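Local coordinates for YrbA (Sinorhizobium meliloti 2011, PDB 5NFM), which binds divalent metal cations, with copper held by two histidines, and belongs to the BolA-like family, at residues Q47-V52 with L69-P74; A17-R22 with A33-E38. One frame throughout, in Å; residues are numbered along the deposited sequence.

Contact 1. Residues Q47-V52 with L69-P74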
loop_
_atom_site.group_PDB
_atom_site.type_symbol
_atom_site.label_atom_id
_atom_site.label_comp_id
_atom_site.label_asym_id
_atom_site.label_seq_id
_atom_site.Cartn_x
_atom_site.Cartn_y
_atom_site.Cartn_z
ATOM N N GLN A 47 -3.349 12.058 -2.632
ATOM C CA GLN A 47 -2.581 12.277 -1.404
ATOM C C GLN A 47 -2.409 10.986 -0.601
ATOM O O GLN A 47 -1.338 10.738 -0.021
ATOM C CB GLN A 47 -3.273 13.333 -0.538
ATOM C CG GLN A 47 -3.180 14.745 -1.100
ATOM C CD GLN A 47 -4.061 15.736 -0.359
ATOM O OE1 GLN A 47 -5.115 15.389 0.181
ATOM N NE2 GLN A 47 -3.653 16.992 -0.373
ATOM N N GLN A 48 -3.463 10.170 -0.526
ATOM C CA GLN A 48 -3.380 8.900 0.194
ATOM C C GLN A 48 -2.378 7.970 -0.480
ATOM O O GLN A 48 -1.557 7.318 0.180
ATOM C CB GLN A 48 -4.759 8.233 0.231
ATOM C CG GLN A 48 -5.793 9.031 1.008
ATOM C CD GLN A 48 -7.227 8.586 0.742
ATOM O OE1 GLN A 48 -7.503 7.825 -0.191
ATOM N NE2 GLN A 48 -8.153 9.065 1.562
ATOM N N HIS A 49 -2.459 7.877 -1.808
ATOM C CA HIS A 49 -1.547 6.994 -2.520
ATOM C C HIS A 49 -0.105 7.456 -2.355
ATOM O O HIS A 49 0.800 6.627 -2.214
ATOM C CB HIS A 49 -1.964 6.855 -3.983
ATOM C CG HIS A 49 -3.291 6.186 -4.128
ATOM N ND1 HIS A 49 -3.843 5.867 -5.346
ATOM C CD2 HIS A 49 -4.191 5.813 -3.183
ATOM C CE1 HIS A 49 -5.033 5.324 -5.136
ATOM N NE2 HIS A 49 -5.272 5.288 -3.836
ATOM N N GLN A 50 0.124 8.777 -2.314
ATOM C CA GLN A 50 1.466 9.287 -2.044
ATOM C C GLN A 50 2.011 8.739 -0.723
ATOM O O GLN A 50 3.198 8.394 -0.623
ATOM C CB GLN A 50 1.451 10.823 -2.031
ATOM C CG GLN A 50 2.830 11.440 -1.819
ATOM C CD GLN A 50 3.753 11.131 -2.983
ATOM O OE1 GLN A 50 3.461 11.507 -4.130
ATOM N NE2 GLN A 50 4.851 10.432 -2.718
ATOM N N MET A 51 1.170 8.695 0.316
ATOM C CA MET A 51 1.617 8.168 1.606
ATOM C C MET A 51 2.011 6.700 1.502
ATOM O O MET A 51 2.956 6.257 2.172
ATOM C CB MET A 51 0.525 8.350 2.658
ATOM C CG MET A 51 0.279 9.808 2.995
ATOM S SD MET A 51 -1.047 10.036 4.189
ATOM C CE MET A 51 -0.294 9.342 5.654
ATOM N N VAL A 52 1.287 5.920 0.691
ATOM C CA VAL A 52 1.639 4.512 0.513
ATOM C C VAL A 52 2.957 4.378 -0.250
ATOM O O VAL A 52 3.831 3.597 0.142
ATOM C CB VAL A 52 0.497 3.729 -0.163
ATOM C CG1 VAL A 52 0.915 2.260 -0.328
ATOM C CG2 VAL A 52 -0.788 3.829 0.664
ATOM N N LEU A 69 -3.508 0.403 -6.099
ATOM C CA LEU A 69 -3.893 0.865 -4.773
ATOM C C LEU A 69 -5.381 1.172 -4.630
ATOM O O LEU A 69 -6.020 1.737 -5.529
ATOM C CB LEU A 69 -3.117 2.135 -4.401
ATOM C CG LEU A 69 -1.599 1.967 -4.261
ATOM C CD1 LEU A 69 -0.923 3.307 -4.028
ATOM C CD2 LEU A 69 -1.253 0.999 -3.138
ATOM N N GLN A 70 -5.904 0.830 -3.457
ATOM C CA GLN A 70 -7.213 1.260 -2.992
ATOM C C GLN A 70 -7.031 1.736 -1.561
ATOM O O GLN A 70 -6.493 0.997 -0.730
ATOM C CB GLN A 70 -8.180 0.073 -3.048
ATOM C CG GLN A 70 -9.537 0.255 -2.425
ATOM C CD GLN A 70 -10.330 -1.044 -2.445
ATOM O OE1 GLN A 70 -9.855 -2.068 -2.942
ATOM N NE2 GLN A 70 -11.537 -1.011 -1.897
ATOM N N THR A 71 -7.451 2.965 -1.274
ATOM C CA THR A 71 -7.263 3.539 0.045
ATOM C C THR A 71 -8.552 4.177 0.539
ATOM O O THR A 71 -9.399 4.623 -0.242
ATOM C CB THR A 71 -6.127 4.579 0.027
ATOM O OG1 THR A 71 -6.344 5.512 -1.032
ATOM C CG2 THR A 71 -4.773 3.913 -0.186
ATOM N N SER A 72 -8.674 4.253 1.862
ATOM C CA SER A 72 -9.840 4.864 2.485
ATOM C C SER A 72 -9.543 5.092 3.960
ATOM O O SER A 72 -8.585 4.551 4.520
ATOM C CB SER A 72 -11.074 3.966 2.348
ATOM O OG SER A 72 -10.815 2.693 2.916
ATOM N N ALA A 73 -10.399 5.891 4.586
ATOM C CA ALA A 73 -10.407 6.021 6.030
ATOM C C ALA A 73 -11.353 4.986 6.639
ATOM O O ALA A 73 -12.302 4.546 5.983
ATOM C CB ALA A 73 -10.861 7.423 6.433
ATOM N N PRO A 74 -11.133 4.596 7.900
ATOM C CA PRO A 74 -11.982 3.570 8.519
ATOM C C PRO A 74 -13.464 3.912 8.509
ATOM O O PRO A 74 -13.879 5.041 8.787
ATOM C CB PRO A 74 -11.443 3.488 9.954
ATOM C CG PRO A 74 -10.007 3.881 9.825
ATOM C CD PRO A 74 -9.988 4.944 8.761
HETATM O O HOH W 1 -9.531 6.827 -1.892
HETATM O O HOH W 2 -8.137 4.693 -3.483
#
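T71 of strand 67-72 gives its hydroxyl to Q48 of helix 45-56: OG1 donates to Q48 OE1 at 2.7 Å. The donor is tilted 33° from the carbonyl plane. T71 OG1 also lies at the edge of the H49 ring, 3.0 Å from H49 NE2. The flat side of that ring meets L69. L69 CB sits over its centre, 3.8 Å from the centroid and 7° off the normal, a CH-pi contact. H49 CG stands anti to its carbonyl carbon (chi1 -65°), which sets it 3.7 Å from L69 CD1. Deeper in, V52 CG1 packs on L69 CD2, and V52 CG2 and T71 CG2 meet tip to tip at 4.1 Å. This is helix-on-sheet packing in the BolA-like alpha/beta fold, with the helix across an outermost strand of the three-stranded sheet. Water 1 donates to both Q48 OE1 and T71 O, so two donors grip the amide oxygen. Water 2 joins H49 NE2 to T71 N, which lies 2.9 Å from it. An alanine in place of H49 would probably leave L69 CB without its aromatic cover and water 2 with one partner fewer. The other end of the Q48 amide is held by F40, as NE2 bonds the F40 carbonyl and limits amide flipping. F40 also touches the T71 side chain. Q70 and S72 bond the strand to strand 31-36 through their backbones.

Contact 2. Residues A17-R22 with A33-E38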
loop_
_atom_site.group_PDB
_atom_site.type_symbol
_atom_site.label_atom_id
_atom_site.label_comp_id
_atom_site.label_asym_id
_atom_site.label_seq_id
_atom_site.Cartn_x
_atom_site.Cartn_y
_atom_site.Cartn_z
ATOM N N ALA A 17 -2.545 1.316 10.198
ATOM C CA ALA A 17 -3.216 0.958 8.958
ATOM C C ALA A 17 -3.662 -0.500 8.973
ATOM O O ALA A 17 -2.995 -1.376 9.525
ATOM C CB ALA A 17 -2.280 1.174 7.771
ATOM N N ARG A 18 -4.799 -0.749 8.321
ATOM C CA ARG A 18 -5.243 -2.089 7.971
ATOM C C ARG A 18 -4.892 -2.321 6.509
ATOM O O ARG A 18 -5.226 -1.499 5.652
ATOM C CB ARG A 18 -6.752 -2.244 8.161
ATOM C CG ARG A 18 -7.241 -2.016 9.581
ATOM C CD ARG A 18 -8.525 -2.782 9.844
ATOM N NE ARG A 18 -9.527 -2.537 8.811
ATOM C CZ ARG A 18 -10.439 -1.569 8.852
ATOM N NH1 ARG A 18 -10.495 -0.735 9.886
ATOM N NH2 ARG A 18 -11.301 -1.439 7.853
ATOM N N VAL A 19 -4.232 -3.435 6.223
ATOM C CA VAL A 19 -3.685 -3.697 4.897
ATOM C C VAL A 19 -4.162 -5.058 4.411
ATOM O O VAL A 19 -4.096 -6.046 5.145
ATOM C CB VAL A 19 -2.149 -3.641 4.920
ATOM C CG1 VAL A 19 -1.571 -3.940 3.547
ATOM C CG2 VAL A 19 -1.681 -2.290 5.431
ATOM N N THR A 20 -4.605 -5.102 3.151
ATOM C CA THR A 20 -4.965 -6.336 2.461
ATOM C C THR A 20 -4.174 -6.379 1.159
ATOM O O THR A 20 -4.359 -5.509 0.305
ATOM C CB THR A 20 -6.475 -6.350 2.163
ATOM O OG1 THR A 20 -7.222 -6.149 3.376
ATOM C CG2 THR A 20 -6.905 -7.656 1.502
ATOM N N ILE A 21 -3.290 -7.366 1.010
ATOM C CA ILE A 21 -2.432 -7.504 -0.172
ATOM C C ILE A 21 -2.893 -8.725 -0.955
ATOM O O ILE A 21 -2.973 -9.824 -0.389
ATOM C CB ILE A 21 -0.946 -7.686 0.217
ATOM C CG1 ILE A 21 -0.420 -6.516 1.063
ATOM C CG2 ILE A 21 -0.066 -7.880 -1.028
ATOM C CD1 ILE A 21 -0.566 -5.157 0.425
ATOM N N ARG A 22 -3.140 -8.553 -2.262
ATOM C CA ARG A 22 -3.326 -9.698 -3.136
ATOM C C ARG A 22 -2.299 -9.656 -4.256
ATOM O O ARG A 22 -1.979 -8.599 -4.809
ATOM C CB ARG A 22 -4.760 -9.845 -3.652
ATOM C CG ARG A 22 -5.162 -8.942 -4.770
ATOM C CD ARG A 22 -6.639 -9.154 -5.083
ATOM N NE ARG A 22 -7.077 -8.343 -6.210
ATOM C CZ ARG A 22 -7.142 -8.760 -7.470
ATOM N NH1 ARG A 22 -6.810 -10.002 -7.808
ATOM N NH2 ARG A 22 -7.550 -7.922 -8.411
ATOM N N ALA A 33 -3.084 -3.582 -3.375
ATOM C CA ALA A 33 -3.124 -3.335 -1.938
ATOM C C ALA A 33 -4.318 -2.460 -1.597
ATOM O O ALA A 33 -4.539 -1.430 -2.238
ATOM C CB ALA A 33 -1.847 -2.641 -1.452
ATOM N N GLU A 34 -5.068 -2.866 -0.572
ATOM C CA GLU A 34 -6.038 -1.997 0.077
ATOM C C GLU A 34 -5.444 -1.548 1.404
ATOM O O GLU A 34 -4.956 -2.378 2.178
ATOM C CB GLU A 34 -7.371 -2.696 0.320
ATOM C CG GLU A 34 -8.366 -1.756 0.967
ATOM C CD GLU A 34 -9.735 -2.351 1.111
ATOM O OE1 GLU A 34 -9.911 -3.557 0.834
ATOM O OE2 GLU A 34 -10.645 -1.595 1.499
ATOM N N VAL A 35 -5.454 -0.236 1.640
ATOM C CA VAL A 35 -4.900 0.340 2.856
ATOM C C VAL A 35 -5.953 1.258 3.459
ATOM O O VAL A 35 -6.394 2.216 2.808
ATOM C CB VAL A 35 -3.595 1.113 2.594
ATOM C CG1 VAL A 35 -2.978 1.564 3.905
ATOM C CG2 VAL A 35 -2.611 0.266 1.785
ATOM N N VAL A 36 -6.337 0.975 4.700
ATOM C CA VAL A 36 -7.349 1.738 5.420
ATOM C C VAL A 36 -6.666 2.358 6.633
ATOM O O VAL A 36 -6.093 1.635 7.455
ATOM C CB VAL A 36 -8.521 0.846 5.859
ATOM C CG1 VAL A 36 -9.584 1.679 6.560
ATOM C CG2 VAL A 36 -9.119 0.121 4.665
ATOM N N ALA A 37 -6.702 3.686 6.741
ATOM C CA ALA A 37 -5.948 4.362 7.793
ATOM C C ALA A 37 -6.647 5.661 8.164
ATOM O O ALA A 37 -7.098 6.405 7.287
ATOM C CB ALA A 37 -4.519 4.673 7.331
ATOM N N GLU A 38 -6.689 5.957 9.467
ATOM C CA GLU A 38 -7.316 7.199 9.910
ATOM C C GLU A 38 -6.633 8.428 9.319
ATOM O O GLU A 38 -7.307 9.427 9.018
ATOM C CB GLU A 38 -7.328 7.258 11.438
ATOM C CG GLU A 38 -8.096 8.459 11.984
ATOM C CD GLU A 38 -9.562 8.472 11.574
ATOM O OE1 GLU A 38 -10.172 7.375 11.520
ATOM O OE2 GLU A 38 -10.097 9.578 11.302
HETATM O O HOH W 3 -7.334 -3.432 4.184
#
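R18 and V36 form a hydrogen-bonded pair, and their side chains lie side by side, pointing the same way. The arginine starts with CG anti to its carbonyl carbon (chi1 -60°) and bends at chi3. Its guanidinium comes to rest with one face over V36. NH2 is 3.8 Å from V36 CG1, and V36 CB lies above the plane, offset toward the rim. T20 and E34 make the next hydrogen-bonded pair on the same face, their CB atoms 4.2 Å apart. The E34 chain runs extended. T20 OG1 bonds water 3, which also donates a long bond to E34 O. R18 NH2 and E34 OE2 carry opposite charges but stand 6.4 Å apart, so any attraction between them is probably modest.

The other face carries V19, I21, A33 and V35. I21 has CG1 anti to its carbonyl carbon (chi1 -58°), and chi2 of -57° then turns CD1 in toward the neighbouring strand. There CD1 meets A33 CB at 3.4 Å, tighter than usual for two carbons. V19 and V35 face each other more loosely, with CG2 and CG1 4.3 Å apart. A17 CB touches V35 CG1 at 3.9 Å, just before the strand. Helix 5-13 covers this face, with I10 against both V19 and V35.

Four backbone bonds link the pairs: R18 N to V36 O, V36 N to R18 O, T20 N to E34 O and E34 N to T20 O. Between them, the CA atoms of V19, A33 and V35 make CA-H...O contacts. The hydrogen-bonded pairs R18-V36 and T20-E34 alternate with the non-hydrogen-bonded pairs V19-V35 and I21-A33. This is a regular antiparallel beta hairpin, the first two strands of the three-stranded sheet in this BolA-like fold.

From the N terminus, helix 5-13 leads into strand 18-23. Contact 2 closes when the chain returns as strand 31-36. The lithium site, D23, L24, D27 and H30, lies at the end of strand 18-23 and in the turn that follows. The chain passes through helix 45-56 and helix 63-66, which carries H65, the copper ligand that partners H30. Contact 1 closes when strand 67-72 packs its L69 and T71 face against helix 45-56. The two closures follow in series, neither nested nor crossed. They meet at strand 31-36, where Q70 N and O probably bond A33 O and V35 N. P74 packs on A37 and E38, just past that strand. Hairpin, third strand and helix are tied together.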